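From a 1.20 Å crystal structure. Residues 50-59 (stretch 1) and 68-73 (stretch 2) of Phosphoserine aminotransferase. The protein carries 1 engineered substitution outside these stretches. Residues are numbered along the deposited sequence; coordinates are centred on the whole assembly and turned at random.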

# COMPACT_ATOMS: atom_id res chain seq x y z
N VAL A 50 -3.34 13.56 -11.02
CA VAL A 50 -3.11 12.18 -11.41
C VAL A 50 -4.13 11.29 -10.71
O VAL A 50 -4.75 10.39 -11.30
CB VAL A 50 -1.68 11.73 -11.03
CG1 VAL A 50 -1.50 10.23 -11.10
CG2 VAL A 50 -0.67 12.48 -11.91
N HIS A 51 -4.29 11.56 -9.41
CA HIS A 51 -5.23 10.77 -8.59
C HIS A 51 -6.65 10.81 -9.11
O HIS A 51 -7.36 9.79 -9.15
CB HIS A 51 -5.14 11.38 -7.18
CG HIS A 51 -5.86 10.66 -6.09
ND1 HIS A 51 -5.29 9.59 -5.41
CD2 HIS A 51 -7.08 10.90 -5.57
CE1 HIS A 51 -6.19 9.21 -4.50
NE2 HIS A 51 -7.28 9.97 -4.57
N ASN A 52 -7.08 12.02 -9.51
CA ASN A 52 -8.42 12.20 -10.07
C ASN A 52 -8.53 11.71 -11.50
O ASN A 52 -9.57 11.16 -11.89
CB ASN A 52 -8.81 13.66 -9.96
CG ASN A 52 -9.09 14.05 -8.53
OD1 ASN A 52 -8.64 15.12 -8.03
ND2 ASN A 52 -9.79 13.19 -7.86
N GLU A 53 -7.51 11.86 -12.30
CA GLU A 53 -7.51 11.39 -13.69
C GLU A 53 -7.65 9.88 -13.74
O GLU A 53 -8.33 9.35 -14.61
CB GLU A 53 -6.23 11.85 -14.41
CG GLU A 53 -6.10 11.45 -15.87
CD GLU A 53 -4.68 11.61 -16.39
OE1 GLU A 53 -3.90 12.39 -15.83
OE2 GLU A 53 -4.26 10.90 -17.32
N ALA A 54 -6.98 9.21 -12.80
CA ALA A 54 -7.04 7.75 -12.83
C ALA A 54 -8.50 7.30 -12.64
O ALA A 54 -8.92 6.37 -13.30
CB ALA A 54 -6.15 7.16 -11.74
N GLN A 55 -9.21 7.96 -11.71
CA GLN A 55 -10.60 7.59 -11.49
C GLN A 55 -11.45 7.84 -12.74
O GLN A 55 -12.22 7.00 -13.15
CB GLN A 55 -11.13 8.40 -10.32
CG GLN A 55 -10.41 8.14 -9.02
CD GLN A 55 -10.94 9.14 -7.98
OE1 GLN A 55 -12.17 9.34 -7.84
NE2 GLN A 55 -10.02 9.75 -7.28
N ALA A 56 -11.31 9.02 -13.35
CA ALA A 56 -12.03 9.37 -14.55
C ALA A 56 -11.69 8.44 -15.71
O ALA A 56 -12.58 8.05 -16.46
CB ALA A 56 -11.72 10.80 -15.00
N ARG A 57 -10.43 8.08 -15.87
CA ARG A 57 -10.13 7.18 -17.00
C ARG A 57 -10.69 5.79 -16.78
O ARG A 57 -11.12 5.13 -17.72
CB ARG A 57 -8.61 7.05 -17.07
CG ARG A 57 -7.93 8.24 -17.64
CD ARG A 57 -6.44 7.99 -17.80
NE ARG A 57 -5.72 9.12 -18.31
CZ ARG A 57 -5.97 9.94 -19.31
NH1 ARG A 57 -7.08 9.82 -20.02
NH2 ARG A 57 -5.15 10.92 -19.63
N LEU A 58 -10.70 5.32 -15.54
CA LEU A 58 -11.28 3.99 -15.27
C LEU A 58 -12.77 4.02 -15.54
O LEU A 58 -13.28 3.13 -16.22
CB LEU A 58 -10.98 3.62 -13.83
CG LEU A 58 -11.38 2.29 -13.23
CD1 LEU A 58 -11.47 1.10 -14.12
CD2 LEU A 58 -10.36 2.01 -12.09
N LEU A 59 -13.51 5.00 -15.05
CA LEU A 59 -14.93 5.09 -15.35
C LEU A 59 -15.17 5.19 -16.86
O LEU A 59 -16.11 4.55 -17.36
CB LEU A 59 -15.61 6.25 -14.61
CG LEU A 59 -15.70 6.01 -13.10
CD1 LEU A 59 -16.19 7.29 -12.44
CD2 LEU A 59 -16.65 4.89 -12.75
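Stretch 2 (68-73) YKVLFI

A β-strand packed on an α-helix commonly offers alternate side chains to the helix, and residues 68-73 of phosphoserine aminotransferase illustrate the rule. The segment is extended throughout and crosses helix 50-59 at 131° between N-to-C directions, closer to antiparallel than parallel, with the axes 8.6 Å apart at their nearest. Tyr 68, Val 70 and Phe 72 direct their CA-to-CB bonds toward the helix, whereas Lys 69 and Leu 71 direct theirs away.

Val 70 is the central bump. It fits among Gln 55, Leu 58 and Leu 59: its CB lies 3.8 Å from Gln 55 CG, its CG1 4.0 Å from Leu 58 CD2, and its CG2 3.8 Å from Leu 59 CG. Phe 72, with chi1 in m, fills the next hollow, one helical turn back. Its CZ meets Ala 54 CB at 3.9 Å, where the small methyl leaves room for the ring, and its CE1 lies 3.6 Å from Gln 55 CG; its edge points toward the face of His 51, the ring planes inclined at 73°. Toward the other end, Leu 59 CD2 approaches Tyr 68 CB at 4.4 Å.

Polar contacts join this apolar fit. Lys 69 curls back so that NZ donates to Gln 55 OE1 at 2.9 Å, and a water links that same oxygen to Val 70 N.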

# COMPACT_ATOMS: atom_id res chain seq x y z
N TYR A 68 -21.17 5.88 -9.34
CA TYR A 68 -20.12 5.07 -8.77
C TYR A 68 -18.87 5.88 -8.46
O TYR A 68 -18.49 6.76 -9.22
CB TYR A 68 -19.66 3.95 -9.75
CG TYR A 68 -20.75 2.90 -9.85
CD1 TYR A 68 -21.85 3.07 -10.69
CD2 TYR A 68 -20.66 1.74 -9.10
CE1 TYR A 68 -22.82 2.07 -10.76
CE2 TYR A 68 -21.63 0.75 -9.16
CZ TYR A 68 -22.71 0.93 -10.00
OH TYR A 68 -23.71 -0.03 -10.08
N LYS A 69 -18.26 5.56 -7.34
CA LYS A 69 -17.01 6.23 -7.01
C LYS A 69 -15.86 5.24 -7.11
O LYS A 69 -15.99 4.10 -6.62
CB LYS A 69 -17.08 6.80 -5.59
CG LYS A 69 -15.86 7.64 -5.21
CD LYS A 69 -15.78 8.98 -5.93
CE LYS A 69 -14.50 9.66 -5.40
NZ LYS A 69 -14.10 10.83 -6.23
N VAL A 70 -14.76 5.66 -7.71
CA VAL A 70 -13.55 4.86 -7.72
C VAL A 70 -12.72 5.24 -6.48
O VAL A 70 -12.36 6.40 -6.33
CB VAL A 70 -12.74 5.08 -9.00
CG1 VAL A 70 -11.43 4.31 -8.97
CG2 VAL A 70 -13.58 4.74 -10.22
N LEU A 71 -12.49 4.25 -5.63
CA LEU A 71 -11.65 4.41 -4.47
C LEU A 71 -10.33 3.70 -4.65
O LEU A 71 -10.29 2.66 -5.30
CB LEU A 71 -12.37 3.82 -3.22
CG LEU A 71 -13.79 4.28 -3.01
CD1 LEU A 71 -14.40 3.54 -1.82
CD2 LEU A 71 -13.91 5.79 -2.84
N PHE A 72 -9.29 4.23 -4.04
CA PHE A 72 -8.00 3.57 -3.98
C PHE A 72 -7.73 3.28 -2.52
O PHE A 72 -7.60 4.23 -1.70
CB PHE A 72 -6.92 4.45 -4.56
CG PHE A 72 -7.16 4.81 -6.02
CD1 PHE A 72 -7.26 6.14 -6.41
CD2 PHE A 72 -7.29 3.78 -6.94
CE1 PHE A 72 -7.49 6.52 -7.72
CE2 PHE A 72 -7.55 4.15 -8.24
CZ PHE A 72 -7.69 5.49 -8.62
N ILE A 73 -7.66 2.01 -2.19
CA ILE A 73 -7.51 1.54 -0.81
C ILE A 73 -6.28 0.69 -0.69
O ILE A 73 -6.03 -0.10 -1.62
CB ILE A 73 -8.78 0.80 -0.36
CG1 ILE A 73 -10.01 1.65 -0.66
CG2 ILE A 73 -8.64 0.39 1.08
CD1 ILE A 73 -11.37 1.12 -0.19
O HOH W 1 -14.34 8.29 -9.00